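Side-chain contacts in transcriptional regulator (NtrC family) (Aquifex aeolicus, PDB 3DZD), which probably activates transcription by the sigma54 form of RNA polymerase, using an AAA+ ATPase module under the control of a receiver domain, and is seen here inactive with ADP: residues Val245-Ser250 with Tyr288-Val293; Glu276-Lys279 with Arg284-Leu287; Lys321-Asn326 with Leu353-Val358. One frame throughout, in Å; residues are numbered along the deposited sequence.

Contact 1 of 3, residues Val245-Ser250 with Tyr288-Val293; sequences VLETGS and YYRLSV
Arg290 reaches from helix 285-291 across to the end of helix 236-248 and meets Leu246 and Glu247 in turn along its length. Its CB lies against CD1 of Leu246 at 3.9 Å, the two side chains sliding past each other in opposite directions. The chain then bends by rotation about CB-CG (chi2 -104°), away from a staggered value, and this turn carries the guanidinium over Glu247. There CG of Glu247 sits above one face of the planar group, toward its rim; NE, CZ and NH2 of Arg290 all lie against it, NH2 nearest at 3.5 Å. NH1 of Arg290 comes to 3.7 Å from the backbone O of Leu246, an oblique approach that is not a hydrogen bond. The carboxylate makes no salt bridge either: Glu247 OE2 stays 4.3 Å from Arg290 NE, well out of the guanidinium plane, so any attraction is one of charge alone. Beneath the arginine, CD1 of Leu246 also touches CD2 of Leu291 at 4.0 Å, and these two side chains cross at about a right angle. Both leucines rest on Val266 of strand 265-270, so the contact pairs two neighbouring helices over the central parallel sheet of the AAA+ core, apolar beneath and charged on the outer side.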
ATOM      1  N   VAL A 245      14.066  21.131 -10.066  1.00 55.78           N
ATOM      2  CA  VAL A 245      12.954  20.736  -9.202  1.00 52.14           C
ATOM      3  C   VAL A 245      13.262  21.031  -7.733  1.00 56.10           C
ATOM      4  O   VAL A 245      12.431  21.579  -7.011  1.00 56.50           O
ATOM      5  CB  VAL A 245      12.594  19.245  -9.384  1.00 47.96           C
ATOM      6  CG1 VAL A 245      11.732  18.749  -8.231  1.00 40.43           C
ATOM      7  CG2 VAL A 245      11.886  19.032 -10.727  1.00 45.11           C
ATOM      8  N   LEU A 246      14.466  20.682  -7.295  1.00 58.14           N
ATOM      9  CA  LEU A 246      14.878  20.984  -5.935  1.00 60.79           C
ATOM     10  C   LEU A 246      14.822  22.480  -5.677  1.00 66.00           C
ATOM     11  O   LEU A 246      14.489  22.911  -4.576  1.00 69.05           O
ATOM     12  CB  LEU A 246      16.290  20.469  -5.671  1.00 61.29           C
ATOM     13  CG  LEU A 246      16.492  18.966  -5.849  1.00 61.66           C
ATOM     14  CD1 LEU A 246      17.871  18.569  -5.373  1.00 51.04           C
ATOM     15  CD2 LEU A 246      15.424  18.208  -5.083  1.00 55.45           C
ATOM     16  N   GLU A 247      15.135  23.266  -6.701  1.00 57.22           N
ATOM     17  CA  GLU A 247      15.210  24.718  -6.565  1.00 64.84           C
ATOM     18  C   GLU A 247      13.859  25.431  -6.657  1.00 66.21           C
ATOM     19  O   GLU A 247      13.637  26.439  -5.984  1.00 61.23           O
ATOM     20  CB  GLU A 247      16.154  25.299  -7.614  1.00 64.93           C
ATOM     21  CG  GLU A 247      17.612  24.994  -7.376  1.00 67.08           C
ATOM     22  CD  GLU A 247      18.482  25.405  -8.548  1.00 72.76           C
ATOM     23  OE1 GLU A 247      17.945  25.992  -9.512  1.00 70.56           O
ATOM     24  OE2 GLU A 247      19.701  25.137  -8.507  1.00 78.31           O
ATOM     25  N   THR A 248      12.967  24.921  -7.503  1.00 64.60           N
ATOM     26  CA  THR A 248      11.682  25.586  -7.724  1.00 65.69           C
ATOM     27  C   THR A 248      10.556  24.942  -6.927  1.00 60.80           C
ATOM     28  O   THR A 248       9.560  25.589  -6.609  1.00 68.67           O
ATOM     29  CB  THR A 248      11.291  25.612  -9.220  1.00 59.40           C
ATOM     30  OG1 THR A 248      11.155  24.270  -9.706  1.00 56.31           O
ATOM     31  CG2 THR A 248      12.347  26.346 -10.044  1.00 67.95           C
ATOM     32  N   GLY A 249      10.715  23.666  -6.603  1.00 58.54           N
ATOM     33  CA  GLY A 249       9.673  22.943  -5.906  1.00 57.88           C
ATOM     34  C   GLY A 249       8.487  22.633  -6.798  1.00 50.93           C
ATOM     35  O   GLY A 249       7.430  22.236  -6.317  1.00 43.11           O
ATOM     36  N   SER A 250       8.656  22.816  -8.104  1.00 58.25           N
ATOM     37  CA  SER A 250       7.648  22.381  -9.064  1.00 55.77           C
ATOM     38  C   SER A 250       8.292  21.715 -10.280  1.00 57.94           C
ATOM     39  O   SER A 250       9.510  21.750 -10.446  1.00 61.99           O
ATOM     40  CB  SER A 250       6.756  23.548  -9.497  1.00 61.93           C
ATOM     41  OG  SER A 250       7.500  24.545 -10.173  1.00 68.06           O
ATOM     42  N   TYR A 288      24.978  18.257  -5.963  1.00 49.41           N
ATOM     43  CA  TYR A 288      25.588  17.445  -4.931  1.00 44.44           C
ATOM     44  C   TYR A 288      25.357  18.086  -3.577  1.00 47.54           C
ATOM     45  O   TYR A 288      24.847  17.447  -2.657  1.00 47.13           O
ATOM     46  CB  TYR A 288      27.087  17.282  -5.176  1.00 45.66           C
ATOM     47  CG  TYR A 288      27.832  16.738  -3.983  1.00 46.45           C
ATOM     48  CD1 TYR A 288      27.775  15.394  -3.658  1.00 41.64           C
ATOM     49  CD2 TYR A 288      28.585  17.571  -3.172  1.00 51.30           C
ATOM     50  CE1 TYR A 288      28.457  14.890  -2.569  1.00 40.96           C
ATOM     51  CE2 TYR A 288      29.272  17.078  -2.075  1.00 49.81           C
ATOM     52  CZ  TYR A 288      29.200  15.738  -1.776  1.00 44.60           C
ATOM     53  OH  TYR A 288      29.877  15.244  -0.679  1.00 46.60           O
ATOM     54  N   TYR A 289      25.728  19.356  -3.453  1.00 46.96           N
ATOM     55  CA  TYR A 289      25.543  20.064  -2.191  1.00 48.60           C
ATOM     56  C   TYR A 289      24.067  20.186  -1.799  1.00 48.42           C
ATOM     57  O   TYR A 289      23.742  20.200  -0.616  1.00 46.02           O
ATOM     58  CB  TYR A 289      26.267  21.415  -2.202  1.00 55.20           C
ATOM     59  CG  TYR A 289      27.771  21.231  -2.212  1.00 59.12           C
ATOM     60  CD1 TYR A 289      28.423  20.663  -1.125  1.00 55.83           C
ATOM     61  CD2 TYR A 289      28.533  21.581  -3.320  1.00 62.93           C
ATOM     62  CE1 TYR A 289      29.792  20.466  -1.129  1.00 61.87           C
ATOM     63  CE2 TYR A 289      29.911  21.389  -3.333  1.00 61.90           C
ATOM     64  CZ  TYR A 289      30.534  20.833  -2.230  1.00 65.84           C
ATOM     65  OH  TYR A 289      31.900  20.637  -2.222  1.00 69.09           O
ATOM     66  N   ARG A 290      23.180  20.243  -2.788  1.00 45.56           N
ATOM     67  CA  ARG A 290      21.749  20.245  -2.516  1.00 48.66           C
ATOM     68  C   ARG A 290      21.320  18.937  -1.855  1.00 51.06           C
ATOM     69  O   ARG A 290      20.495  18.947  -0.942  1.00 55.31           O
ATOM     70  CB  ARG A 290      20.950  20.434  -3.802  1.00 51.30           C
ATOM     71  CG  ARG A 290      20.918  21.854  -4.310  1.00 60.04           C
ATOM     72  CD  ARG A 290      19.592  22.516  -4.019  1.00 66.79           C
ATOM     73  NE  ARG A 290      19.615  23.939  -4.342  1.00 71.25           N
ATOM     74  CZ  ARG A 290      18.667  24.794  -3.974  1.00 69.38           C
ATOM     75  NH1 ARG A 290      17.623  24.363  -3.272  1.00 64.42           N
ATOM     76  NH2 ARG A 290      18.767  26.073  -4.301  1.00 71.15           N
ATOM     77  N   LEU A 291      21.889  17.822  -2.317  1.00 40.17           N
ATOM     78  CA  LEU A 291      21.453  16.488  -1.911  1.00 39.61           C
ATOM     79  C   LEU A 291      22.114  15.984  -0.642  1.00 39.52           C
ATOM     80  O   LEU A 291      21.710  14.953  -0.101  1.00 39.26           O
ATOM     81  CB  LEU A 291      21.763  15.484  -3.011  1.00 39.59           C
ATOM     82  CG  LEU A 291      20.922  15.527  -4.278  1.00 39.51           C
ATOM     83  CD1 LEU A 291      21.504  14.576  -5.307  1.00 39.53           C
ATOM     84  CD2 LEU A 291      19.496  15.155  -3.954  1.00 39.26           C
ATOM     85  N   SER A 292      23.141  16.691  -0.180  1.00 40.00           N
ATOM     86  CA  SER A 292      23.973  16.188   0.904  1.00 40.27           C
ATOM     87  C   SER A 292      24.110  17.141   2.097  1.00 40.29           C
ATOM     88  O   SER A 292      25.144  17.158   2.760  1.00 40.78           O
ATOM     89  CB  SER A 292      25.356  15.831   0.370  1.00 40.36           C
ATOM     90  OG  SER A 292      25.991  16.980  -0.150  1.00 40.66           O
ATOM     91  N   VAL A 293      23.063  17.918   2.362  1.00 41.08           N
ATOM     92  CA  VAL A 293      22.985  18.751   3.554  1.00 40.78           C
ATOM     93  C   VAL A 293      23.260  17.925   4.813  1.00 40.78           C
ATOM     94  O   VAL A 293      23.917  18.397   5.734  1.00 41.02           O
ATOM     95  CB  VAL A 293      21.601  19.434   3.655  1.00 40.40           C
ATOM     96  CG1 VAL A 293      21.483  20.218   4.938  1.00 40.64           C
ATOM     97  CG2 VAL A 293      21.378  20.344   2.459  1.00 41.21           C
TER

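Contact 2 of 3, residues Glu276-Lys279 with Arg284-Leu287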
ATOM      1  N   GLU A 276      34.498  13.193  -5.996  1.00 67.58           N
ATOM      2  CA  GLU A 276      35.446  12.861  -7.057  1.00 73.16           C
ATOM      3  C   GLU A 276      34.785  12.880  -8.428  1.00 77.01           C
ATOM      4  O   GLU A 276      35.416  13.217  -9.427  1.00 88.03           O
ATOM      5  CB  GLU A 276      36.089  11.495  -6.809  1.00 73.75           C
ATOM      6  CG  GLU A 276      36.814  11.386  -5.481  1.00 81.55           C
ATOM      7  CD  GLU A 276      37.694  12.592  -5.196  1.00 95.15           C
ATOM      8  OE1 GLU A 276      37.862  12.935  -4.004  1.00 92.82           O
ATOM      9  OE2 GLU A 276      38.212  13.200  -6.160  1.00100.69           O
ATOM     10  N   GLU A 277      33.512  12.507  -8.474  1.00 61.54           N
ATOM     11  CA  GLU A 277      32.763  12.500  -9.722  1.00 58.04           C
ATOM     12  C   GLU A 277      32.536  13.915 -10.230  1.00 63.94           C
ATOM     13  O   GLU A 277      32.388  14.135 -11.433  1.00 69.62           O
ATOM     14  CB  GLU A 277      31.425  11.793  -9.534  1.00 54.73           C
ATOM     15  CG  GLU A 277      31.555  10.328  -9.215  1.00 52.72           C
ATOM     16  CD  GLU A 277      32.306   9.575 -10.298  1.00 65.49           C
ATOM     17  OE1 GLU A 277      32.051   9.834 -11.496  1.00 69.58           O
ATOM     18  OE2 GLU A 277      33.153   8.725  -9.949  1.00 65.73           O
ATOM     19  N   ILE A 278      32.497  14.874  -9.312  1.00 57.89           N
ATOM     20  CA  ILE A 278      32.309  16.270  -9.685  1.00 63.87           C
ATOM     21  C   ILE A 278      33.550  16.796 -10.377  1.00 75.92           C
ATOM     22  O   ILE A 278      33.465  17.495 -11.387  1.00 77.58           O
ATOM     23  CB  ILE A 278      32.026  17.150  -8.466  1.00 60.79           C
ATOM     24  CG1 ILE A 278      30.622  16.876  -7.932  1.00 53.44           C
ATOM     25  CG2 ILE A 278      32.191  18.616  -8.825  1.00 66.03           C
ATOM     26  CD1 ILE A 278      30.409  17.389  -6.530  1.00 49.73           C
ATOM     27  N   LYS A 279      34.705  16.459  -9.816  1.00 64.38           N
ATOM     28  CA  LYS A 279      35.977  16.845 -10.405  1.00 68.27           C
ATOM     29  C   LYS A 279      36.085  16.288 -11.818  1.00 74.02           C
ATOM     30  O   LYS A 279      36.525  16.975 -12.734  1.00 83.75           O
ATOM     31  CB  LYS A 279      37.134  16.349  -9.543  1.00 62.08           C
ATOM     32  CG  LYS A 279      37.318  17.132  -8.250  1.00 66.17           C
ATOM     33  CD  LYS A 279      38.199  16.373  -7.268  1.00 75.78           C
ATOM     34  CE  LYS A 279      38.408  17.154  -5.977  1.00 77.29           C
ATOM     35  NZ  LYS A 279      39.008  16.303  -4.908  1.00 74.76           N
ATOM     36  N   ARG A 284      26.909  17.101 -11.292  1.00 54.23           N
ATOM     37  CA  ARG A 284      26.781  18.525 -11.003  1.00 59.74           C
ATOM     38  C   ARG A 284      27.153  18.839  -9.567  1.00 60.42           C
ATOM     39  O   ARG A 284      26.752  18.145  -8.637  1.00 63.82           O
ATOM     40  CB  ARG A 284      25.358  19.013 -11.269  1.00 63.43           C
ATOM     41  CG  ARG A 284      24.802  18.636 -12.629  1.00 59.00           C
ATOM     42  CD  ARG A 284      23.442  19.277 -12.801  1.00 57.64           C
ATOM     43  NE  ARG A 284      23.517  20.714 -12.556  1.00 59.49           N
ATOM     44  CZ  ARG A 284      23.452  21.631 -13.515  1.00 64.66           C
ATOM     45  NH1 ARG A 284      23.298  21.253 -14.780  1.00 60.21           N
ATOM     46  NH2 ARG A 284      23.533  22.920 -13.212  1.00 60.83           N
ATOM     47  N   GLU A 285      27.911  19.909  -9.399  1.00 45.93           N
ATOM     48  CA  GLU A 285      28.424  20.305  -8.100  1.00 50.34           C
ATOM     49  C   GLU A 285      27.321  20.906  -7.230  1.00 43.29           C
ATOM     50  O   GLU A 285      27.251  20.640  -6.026  1.00 42.76           O
ATOM     51  CB  GLU A 285      29.563  21.309  -8.289  1.00 54.01           C
ATOM     52  CG  GLU A 285      30.301  21.694  -7.026  1.00 62.93           C
ATOM     53  CD  GLU A 285      31.291  22.823  -7.261  1.00 70.33           C
ATOM     54  OE1 GLU A 285      31.457  23.241  -8.427  1.00 77.55           O
ATOM     55  OE2 GLU A 285      31.903  23.293  -6.280  1.00 55.43           O
ATOM     56  N   ASP A 286      26.468  21.723  -7.839  1.00 58.37           N
ATOM     57  CA  ASP A 286      25.414  22.407  -7.101  1.00 58.66           C
ATOM     58  C   ASP A 286      24.358  21.415  -6.633  1.00 56.76           C
ATOM     59  O   ASP A 286      23.776  21.580  -5.568  1.00 54.43           O
ATOM     60  CB  ASP A 286      24.788  23.527  -7.942  1.00 56.84           C
ATOM     61  CG  ASP A 286      24.351  23.061  -9.335  1.00 63.19           C
ATOM     62  OD1 ASP A 286      24.437  21.851  -9.640  1.00 62.04           O
ATOM     63  OD2 ASP A 286      23.919  23.921 -10.134  1.00 63.67           O
ATOM     64  N   LEU A 287      24.133  20.379  -7.434  1.00 53.88           N
ATOM     65  CA  LEU A 287      23.162  19.348  -7.119  1.00 51.23           C
ATOM     66  C   LEU A 287      23.671  18.499  -5.970  1.00 48.81           C
ATOM     67  O   LEU A 287      22.903  18.054  -5.120  1.00 42.49           O
ATOM     68  CB  LEU A 287      22.924  18.459  -8.342  1.00 45.53           C
ATOM     69  CG  LEU A 287      22.188  17.147  -8.080  1.00 41.63           C
ATOM     70  CD1 LEU A 287      20.739  17.425  -7.740  1.00 40.41           C
ATOM     71  CD2 LEU A 287      22.282  16.220  -9.275  1.00 40.88           C
TER
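Ile278 of helix 274-279 packs against the first turn of helix 285-291, where it meets Glu285 and the backbone of Arg284. This is the close part of the contact. CG2 of Ile278 lies 3.8 Å from CB of Glu285, and the two side chains cross at about a right angle. The other branch of the isoleucine runs along the backbone: CD1 of Ile278 is 3.9 Å from CA of Glu285, while its CG1 faces O of Arg284 at 4.1 Å. Of its side chain Glu285 offers CB and CG to this surface; with CG opposite the backbone N (chi1 -173°) and the chain extended, its carboxylate is carried away from the isoleucine on the exposed side. An alanine in place of Ile278 would lose both branches and would probably leave a gap beside CA and CB of Glu285.

The salt bridges of the two segments are internal to each. Lys279 NZ and Glu276 OE2 form a weak one about one helical turn apart. Arg284, at the N-cap position, turns its side chain away from Ile278 and grips Asp286 side-on: NE bonds to OD1 and NH2 to OD2, each at 3.3 Å. Both oxygens use their syn lone pairs, and the NH2 bond is almost straight at 178°. Helix 236-248 borders this pair, with Leu243 touching both residues, while Gln239 OE1 accepts the backbone N-H of Arg284. Between the two segments themselves no hydrogen bond or salt bridge forms, so they meet through van der Waals contact, and the two-bond Arg284-Asp286 pair probably steadies the start of helix 285-291.

Contact 3 of 3, residues Lys321-Asn326 with Leu353-Val358; sequences KEYKKN and LIERAV
Tyr323, just past the end of helix 307-322, sets the edge of its ring across the side chain of Glu355 on helix 346-359, the two crossing at about a right angle. CE2 of Tyr323 lies 3.7 Å from CG of Glu355, and the hydroxyl goes on to the carboxylate, where OH of Tyr323 donates a hydrogen bond to OE2 of Glu355 at 2.6 Å. The oxygen lies at the ring edge, in its plane, and is met on its anti side, 17° out of the carboxylate plane; ring and carboxylate are turned 37° from each other. Glu355 reaches this place with CG opposite the backbone N (chi1 -172°) and the rest of its chain extended.

One turn further along helix 346-359, Val358 packs against the same tyrosine, its CG1 4.2 Å from Tyr323 CD2. Val358 CG1 is also 3.8 Å from CG of Lys325, so this methyl lies against both residues. Lys325 folds back at chi2 and chi4, bringing its NZ within 3.2 Å of Val358 O, although the position of that oxygen is less certain. The same NZ bonds to O of Ile359, its stronger partner. Leu316 and Phe319 of helix 307-322 also touch Val358, making it part of the apolar interior of the helical lid.

The second subunit takes part directly: OE1 of Glu355 accepts a hydrogen bond from Asn352 ND2 of that subunit, and Arg348 of the second subunit makes a cation-pi interaction with Tyr323. The two oxygens of Glu355 therefore have different tasks, one tying helix 346-359 to the turn after helix 307-322 and the other crossing the dimer interface. Two such donors would be expected to favour a charged carboxylate in this buried setting.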
ATOM      1  N   LYS A 321      12.580 -20.696   9.003  1.00 70.79           N
ATOM      2  CA  LYS A 321      11.188 -20.601   9.400  1.00 75.65           C
ATOM      3  C   LYS A 321      10.316 -20.559   8.150  1.00 79.79           C
ATOM      4  O   LYS A 321       9.299 -21.252   8.055  1.00 81.37           O
ATOM      5  CB  LYS A 321      10.967 -19.339  10.242  1.00 79.23           C
ATOM      6  CG  LYS A 321       9.842 -19.437  11.270  1.00 92.92           C
ATOM      7  CD  LYS A 321      10.261 -20.252  12.489  1.00 99.14           C
ATOM      8  CE  LYS A 321       9.156 -20.317  13.548  1.00107.40           C
ATOM      9  NZ  LYS A 321       8.080 -21.302  13.227  1.00104.70           N
ATOM     10  N   GLU A 322      10.737 -19.755   7.182  1.00 62.68           N
ATOM     11  CA  GLU A 322       9.918 -19.474   6.008  1.00 58.75           C
ATOM     12  C   GLU A 322       9.915 -20.592   4.959  1.00 56.54           C
ATOM     13  O   GLU A 322       8.945 -20.753   4.228  1.00 54.75           O
ATOM     14  CB  GLU A 322      10.340 -18.150   5.380  1.00 49.20           C
ATOM     15  CG  GLU A 322       9.639 -17.824   4.086  1.00 54.67           C
ATOM     16  CD  GLU A 322      10.243 -16.611   3.399  1.00 67.14           C
ATOM     17  OE1 GLU A 322       9.848 -16.322   2.245  1.00 73.46           O
ATOM     18  OE2 GLU A 322      11.119 -15.952   4.017  1.00 60.41           O
ATOM     19  N   TYR A 323      10.996 -21.360   4.888  1.00 57.18           N
ATOM     20  CA  TYR A 323      11.073 -22.487   3.959  1.00 53.67           C
ATOM     21  C   TYR A 323      10.909 -23.818   4.700  1.00 60.68           C
ATOM     22  O   TYR A 323      11.427 -24.857   4.272  1.00 54.94           O
ATOM     23  CB  TYR A 323      12.404 -22.482   3.187  1.00 51.85           C
ATOM     24  CG  TYR A 323      12.702 -21.194   2.447  1.00 43.55           C
ATOM     25  CD1 TYR A 323      11.693 -20.284   2.170  1.00 41.22           C
ATOM     26  CD2 TYR A 323      13.989 -20.909   1.994  1.00 37.57           C
ATOM     27  CE1 TYR A 323      11.951 -19.110   1.495  1.00 42.00           C
ATOM     28  CE2 TYR A 323      14.264 -19.727   1.310  1.00 37.27           C
ATOM     29  CZ  TYR A 323      13.237 -18.828   1.070  1.00 40.80           C
ATOM     30  OH  TYR A 323      13.476 -17.654   0.388  1.00 36.89           O
ATOM     31  N   LYS A 324      10.198 -23.771   5.825  1.00 55.96           N
ATOM     32  CA  LYS A 324       9.968 -24.949   6.653  1.00 54.36           C
ATOM     33  C   LYS A 324      11.188 -25.861   6.766  1.00 53.58           C
ATOM     34  O   LYS A 324      11.081 -27.055   6.517  1.00 59.61           O
ATOM     35  CB  LYS A 324       8.780 -25.758   6.115  1.00 65.47           C
ATOM     36  CG  LYS A 324       7.520 -24.935   5.827  1.00 69.44           C
ATOM     37  CD  LYS A 324       6.436 -25.775   5.161  1.00 72.39           C
ATOM     38  CE  LYS A 324       6.123 -27.026   5.982  1.00 79.50           C
ATOM     39  NZ  LYS A 324       5.079 -27.898   5.355  1.00 81.81           N
ATOM     40  N   LYS A 325      12.342 -25.319   7.137  1.00 60.39           N
ATOM     41  CA  LYS A 325      13.514 -26.172   7.336  1.00 64.00           C
ATOM     42  C   LYS A 325      13.867 -26.310   8.817  1.00 69.55           C
ATOM     43  O   LYS A 325      13.409 -25.528   9.649  1.00 69.14           O
ATOM     44  CB  LYS A 325      14.723 -25.677   6.528  1.00 58.93           C
ATOM     45  CG  LYS A 325      14.503 -25.617   5.015  1.00 55.26           C
ATOM     46  CD  LYS A 325      13.916 -26.915   4.476  1.00 51.98           C
ATOM     47  CE  LYS A 325      13.984 -26.980   2.957  1.00 44.23           C
ATOM     48  NZ  LYS A 325      15.366 -27.335   2.525  1.00 49.30           N
ATOM     49  N   ASN A 326      14.676 -27.309   9.142  1.00101.52           N
ATOM     50  CA  ASN A 326      15.009 -27.578  10.532  1.00101.92           C
ATOM     51  C   ASN A 326      16.499 -27.394  10.810  1.00101.98           C
ATOM     52  O   ASN A 326      17.163 -28.284  11.341  1.00159.04           O
ATOM     53  CB  ASN A 326      14.549 -28.986  10.924  1.00102.40           C
ATOM     54  CG  ASN A 326      14.479 -29.186  12.430  1.00102.86           C
ATOM     55  OD1 ASN A 326      14.971 -28.362  13.207  1.00102.86           O
ATOM     56  ND2 ASN A 326      13.867 -30.289  12.850  1.00103.31           N
ATOM     57  N   LEU A 353      23.844 -16.013   0.362  1.00 37.88           N
ATOM     58  CA  LEU A 353      24.624 -17.188   0.727  1.00 38.19           C
ATOM     59  C   LEU A 353      23.934 -18.025   1.811  1.00 39.81           C
ATOM     60  O   LEU A 353      24.036 -19.246   1.816  1.00 41.05           O
ATOM     61  CB  LEU A 353      26.043 -16.795   1.164  1.00 38.39           C
ATOM     62  CG  LEU A 353      26.869 -17.953   1.720  1.00 42.95           C
ATOM     63  CD1 LEU A 353      28.247 -18.018   1.089  1.00 44.45           C
ATOM     64  CD2 LEU A 353      26.988 -17.870   3.232  1.00 47.26           C
ATOM     65  N   ILE A 354      23.231 -17.367   2.725  1.00 38.02           N
ATOM     66  CA  ILE A 354      22.572 -18.064   3.824  1.00 38.06           C
ATOM     67  C   ILE A 354      21.272 -18.662   3.323  1.00 40.62           C
ATOM     68  O   ILE A 354      20.837 -19.709   3.801  1.00 40.63           O
ATOM     69  CB  ILE A 354      22.243 -17.117   5.001  1.00 40.57           C
ATOM     70  CG1 ILE A 354      23.524 -16.587   5.652  1.00 41.47           C
ATOM     71  CG2 ILE A 354      21.406 -17.826   6.045  1.00 38.10           C
ATOM     72  CD1 ILE A 354      24.385 -17.663   6.279  1.00 38.55           C
ATOM     73  N   GLU A 355      20.651 -17.991   2.358  1.00 37.70           N
ATOM     74  CA  GLU A 355      19.372 -18.449   1.843  1.00 42.29           C
ATOM     75  C   GLU A 355      19.623 -19.725   1.072  1.00 39.26           C
ATOM     76  O   GLU A 355      18.812 -20.654   1.086  1.00 39.07           O
ATOM     77  CB  GLU A 355      18.740 -17.412   0.922  1.00 37.28           C
ATOM     78  CG  GLU A 355      17.324 -17.788   0.521  1.00 39.66           C
ATOM     79  CD  GLU A 355      16.842 -17.087  -0.735  1.00 40.31           C
ATOM     80  OE1 GLU A 355      17.659 -16.456  -1.428  1.00 38.00           O
ATOM     81  OE2 GLU A 355      15.636 -17.176  -1.039  1.00 43.87           O
ATOM     82  N   ARG A 356      20.766 -19.742   0.400  1.00 37.92           N
ATOM     83  CA  ARG A 356      21.207 -20.901  -0.344  1.00 39.13           C
ATOM     84  C   ARG A 356      21.375 -22.062   0.625  1.00 41.62           C
ATOM     85  O   ARG A 356      20.813 -23.132   0.431  1.00 41.41           O
ATOM     86  CB  ARG A 356      22.526 -20.586  -1.040  1.00 40.94           C
ATOM     87  CG  ARG A 356      23.241 -21.782  -1.611  1.00 42.84           C
ATOM     88  CD  ARG A 356      22.819 -22.060  -3.036  1.00 46.04           C
ATOM     89  NE  ARG A 356      23.696 -23.068  -3.635  1.00 57.05           N
ATOM     90  CZ  ARG A 356      23.345 -23.887  -4.621  1.00 58.65           C
ATOM     91  NH1 ARG A 356      22.120 -23.837  -5.139  1.00 60.06           N
ATOM     92  NH2 ARG A 356      24.223 -24.766  -5.082  1.00 52.97           N
ATOM     93  N   ALA A 357      22.139 -21.826   1.685  1.00 44.75           N
ATOM     94  CA  ALA A 357      22.380 -22.839   2.699  1.00 39.55           C
ATOM     95  C   ALA A 357      21.089 -23.510   3.173  1.00 44.20           C
ATOM     96  O   ALA A 357      21.049 -24.719   3.346  1.00 49.07           O
ATOM     97  CB  ALA A 357      23.120 -22.228   3.874  1.00 38.86           C
ATOM     98  N   VAL A 358      20.047 -22.710   3.380  1.00 39.37           N
ATOM     99  CA  VAL A 358      18.780 -23.179   3.919  1.00 43.38           C
ATOM    100  C   VAL A 358      17.979 -23.961   2.882  1.00 48.07           C
ATOM    101  O   VAL A 358      17.295 -24.934   3.208  1.00 46.51           O
ATOM    102  CB  VAL A 358      17.926 -21.996   4.425  1.00 45.76           C
ATOM    103  CG1 VAL A 358      16.566 -22.481   4.916  1.00 48.90           C
ATOM    104  CG2 VAL A 358      18.657 -21.248   5.534  1.00 44.88           C
TER

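How the contacts relate
Contacts 1 and 2 share helix 285-291 and form one continuous patch of the sigma-54 interaction domain, with centres 13 Å apart. Contact 2 is nested within the chain loop that contact 1 closes. They join directly where Ile278 CD1 meets Tyr288 CB at 3.6 Å and where Leu246 CD1 meets Leu287 CD1 at 3.9 Å, so that helix 285-291 lies between helices 236-248 and 274-279 and touches both. Contact 3 follows later in the chain, in the lid, with its centre about 43 Å from that of contact 1 and 44 Å from that of contact 2. It is the one near the nucleotide, the Glu355 side chain lying about 9 Å from bound ADP, and the one touched by the second subunit.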